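Local coordinates for protein chitooligosaccharide oxidase (Gibberella zeae, PDB 6Y0R) that oxidises chitooligosaccharides at the C1 hydroxyl to the corresponding lactones with a bicovalently bound FAD, passing the electrons to molecular oxygen to form hydrogen peroxide, at residues A335-Y340 and Y408-A413. Numbering follows the deposited sequence.
Sequences AHDNFY and YDSVAA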
loop_
_atom_site.group_PDB
_atom_site.type_symbol
_atom_site.label_atom_id
_atom_site.label_comp_id
_atom_site.label_asym_id
_atom_site.label_seq_id
_atom_site.Cartn_x
_atom_site.Cartn_y
_atom_site.Cartn_z
ATOM N N ALA A 335 -11.597 -10.390 6.620
ATOM C CA ALA A 335 -12.094 -9.100 6.104
ATOM C C ALA A 335 -12.327 -9.234 4.593
ATOM O O ALA A 335 -11.538 -9.953 3.908
ATOM C CB ALA A 335 -11.085 -8.012 6.416
ATOM N N HIS A 336 -13.373 -8.594 4.077
ATOM C CA HIS A 336 -13.685 -8.565 2.632
ATOM C C HIS A 336 -14.280 -7.217 2.253
ATOM O O HIS A 336 -14.892 -6.544 3.098
ATOM C CB HIS A 336 -14.634 -9.716 2.239
ATOM C CG HIS A 336 -14.004 -11.058 2.337
ATOM N ND1 HIS A 336 -13.010 -11.481 1.454
ATOM C CD2 HIS A 336 -14.190 -12.060 3.228
ATOM C CE1 HIS A 336 -12.598 -12.682 1.827
ATOM N NE2 HIS A 336 -13.319 -13.057 2.910
ATOM N N ASP A 337 -14.121 -6.877 0.988
ATOM C CA ASP A 337 -14.934 -5.864 0.316
ATOM C C ASP A 337 -15.148 -6.344 -1.100
ATOM O O ASP A 337 -14.500 -7.282 -1.520
ATOM C CB ASP A 337 -14.281 -4.475 0.461
ATOM C CG ASP A 337 -15.232 -3.327 0.137
ATOM O OD1 ASP A 337 -16.464 -3.586 -0.045
ATOM O OD2 ASP A 337 -14.760 -2.170 0.043
ATOM N N ASN A 338 -16.041 -5.683 -1.816
ATOM C CA ASN A 338 -16.397 -6.011 -3.222
ATOM C C ASN A 338 -16.284 -4.722 -4.028
ATOM O O ASN A 338 -17.164 -3.888 -3.941
ATOM C CB ASN A 338 -17.807 -6.616 -3.288
ATOM C CG ASN A 338 -18.150 -7.207 -4.630
ATOM O OD1 ASN A 338 -17.381 -7.153 -5.585
ATOM N ND2 ASN A 338 -19.364 -7.740 -4.733
ATOM N N PHE A 339 -15.139 -4.489 -4.660
ATOM C CA PHE A 339 -14.802 -3.125 -5.134
ATOM C C PHE A 339 -13.853 -3.114 -6.319
ATOM O O PHE A 339 -13.269 -4.121 -6.717
ATOM C CB PHE A 339 -14.215 -2.354 -3.959
ATOM C CG PHE A 339 -12.850 -2.832 -3.562
ATOM C CD1 PHE A 339 -12.686 -3.954 -2.778
ATOM C CD2 PHE A 339 -11.716 -2.123 -3.942
ATOM C CE1 PHE A 339 -11.439 -4.382 -2.344
ATOM C CE2 PHE A 339 -10.460 -2.538 -3.485
ATOM C CZ PHE A 339 -10.320 -3.682 -2.731
ATOM N N TYR A 340 -13.774 -1.941 -6.911
ATOM C CA TYR A 340 -12.779 -1.564 -7.920
ATOM C C TYR A 340 -12.121 -0.261 -7.446
ATOM O O TYR A 340 -12.741 0.546 -6.784
ATOM C CB TYR A 340 -13.440 -1.378 -9.276
ATOM C CG TYR A 340 -12.525 -0.822 -10.325
ATOM C CD1 TYR A 340 -11.356 -1.478 -10.693
ATOM C CD2 TYR A 340 -12.777 0.412 -10.906
ATOM C CE1 TYR A 340 -10.493 -0.948 -11.627
ATOM C CE2 TYR A 340 -11.944 0.937 -11.870
ATOM C CZ TYR A 340 -10.771 0.281 -12.207
ATOM O OH TYR A 340 -9.956 0.825 -13.154
ATOM N N TYR A 408 -12.097 4.889 -5.390
ATOM C CA TYR A 408 -12.688 3.637 -4.855
ATOM C C TYR A 408 -14.181 3.590 -5.175
ATOM O O TYR A 408 -14.853 4.629 -5.062
ATOM C CB TYR A 408 -12.420 3.573 -3.362
ATOM C CG TYR A 408 -12.395 2.232 -2.692
ATOM C CD1 TYR A 408 -13.567 1.649 -2.244
ATOM C CD2 TYR A 408 -11.188 1.634 -2.359
ATOM C CE1 TYR A 408 -13.568 0.460 -1.518
ATOM C CE2 TYR A 408 -11.171 0.435 -1.659
ATOM C CZ TYR A 408 -12.352 -0.142 -1.219
ATOM O OH TYR A 408 -12.284 -1.305 -0.510
ATOM N N ASP A 409 -14.653 2.407 -5.576
ATOM C CA ASP A 409 -16.099 2.174 -5.827
ATOM C C ASP A 409 -16.434 0.794 -5.289
ATOM O O ASP A 409 -15.793 -0.165 -5.710
ATOM C CB ASP A 409 -16.399 2.322 -7.295
ATOM C CG ASP A 409 -17.886 2.183 -7.621
ATOM O OD1 ASP A 409 -18.712 2.491 -6.742
ATOM O OD2 ASP A 409 -18.154 1.895 -8.767
ATOM N N SER A 410 -17.438 0.717 -4.422
ATOM C CA SER A 410 -17.784 -0.490 -3.644
ATOM C C SER A 410 -19.251 -0.855 -3.894
ATOM O O SER A 410 -20.061 0.054 -4.041
ATOM C CB SER A 410 -17.575 -0.198 -2.180
ATOM O OG SER A 410 -17.821 -1.345 -1.439
ATOM N N VAL A 411 -19.548 -2.143 -3.917
ATOM C CA VAL A 411 -20.943 -2.687 -3.965
ATOM C C VAL A 411 -21.085 -3.705 -2.840
ATOM O O VAL A 411 -20.086 -4.072 -2.188
ATOM C CB VAL A 411 -21.256 -3.289 -5.341
ATOM C CG1 VAL A 411 -21.120 -2.269 -6.460
ATOM C CG2 VAL A 411 -20.397 -4.507 -5.642
ATOM N N ALA A 412 -22.311 -4.161 -2.568
ATOM C CA ALA A 412 -22.518 -5.063 -1.425
ATOM C C ALA A 412 -21.843 -6.407 -1.733
ATOM O O ALA A 412 -21.630 -6.728 -2.943
ATOM C CB ALA A 412 -23.994 -5.237 -1.130
ATOM N N ALA A 413 -21.595 -7.174 -0.677
ATOM C CA ALA A 413 -20.864 -8.459 -0.693
ATOM C C ALA A 413 -21.542 -9.412 -1.674
ATOM O O ALA A 413 -20.825 -10.162 -2.325
ATOM C CB ALA A 413 -20.801 -9.035 0.697
HETATM O O HOH W 1 -18.735 -4.770 -0.063
#
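Tyr340 and Asp409 join their backbones twice, N to O in each direction, both bonds at 2.9 Å, and pair the strand segments around Phe339 and Ser410 antiparallel, their short axes at 153°. Next to them Phe339 faces Ser410 as a non-hydrogen-bonded pair, and the N of Val411 donates to Asn338 O. The amide of Asn338 reaches across to the residues after the strand: its ND2 gives a bent bond of 3.1 Å to Ala412 O and lies against CG2 of Val411. On the Phe339 side the carboxylate of Asp337 bridges two hydroxyls of segment 408-413. Its CG stands anti to the backbone N (chi1 -164°); OD2 meets Tyr408 OH tip to tip at 2.7 Å, on the anti side, while OD1 accepts hydrogen bonds from Ser410 OG (3.0 Å, syn side), from the N of Asn338 above the carboxylate plane, and from a water that also donates to Val411 O. The Tyr408 ring lies nearly parallel to that of Phe339 (8°) but slid, so that the hydroxyl, rather than the ring, sits over the Phe339 centre; CZ comes 3.4 Å from Phe339 CD2. Trp373 stacks with Tyr408, and Tyr96 meets Phe339 edge-to-face. This is an edge pair of the seven-stranded antiparallel sheet, consistent with the substrate domain of vanillyl-alcohol-oxidase-type flavoproteins, with the Phe339 side chain about 6 Å from the FAD.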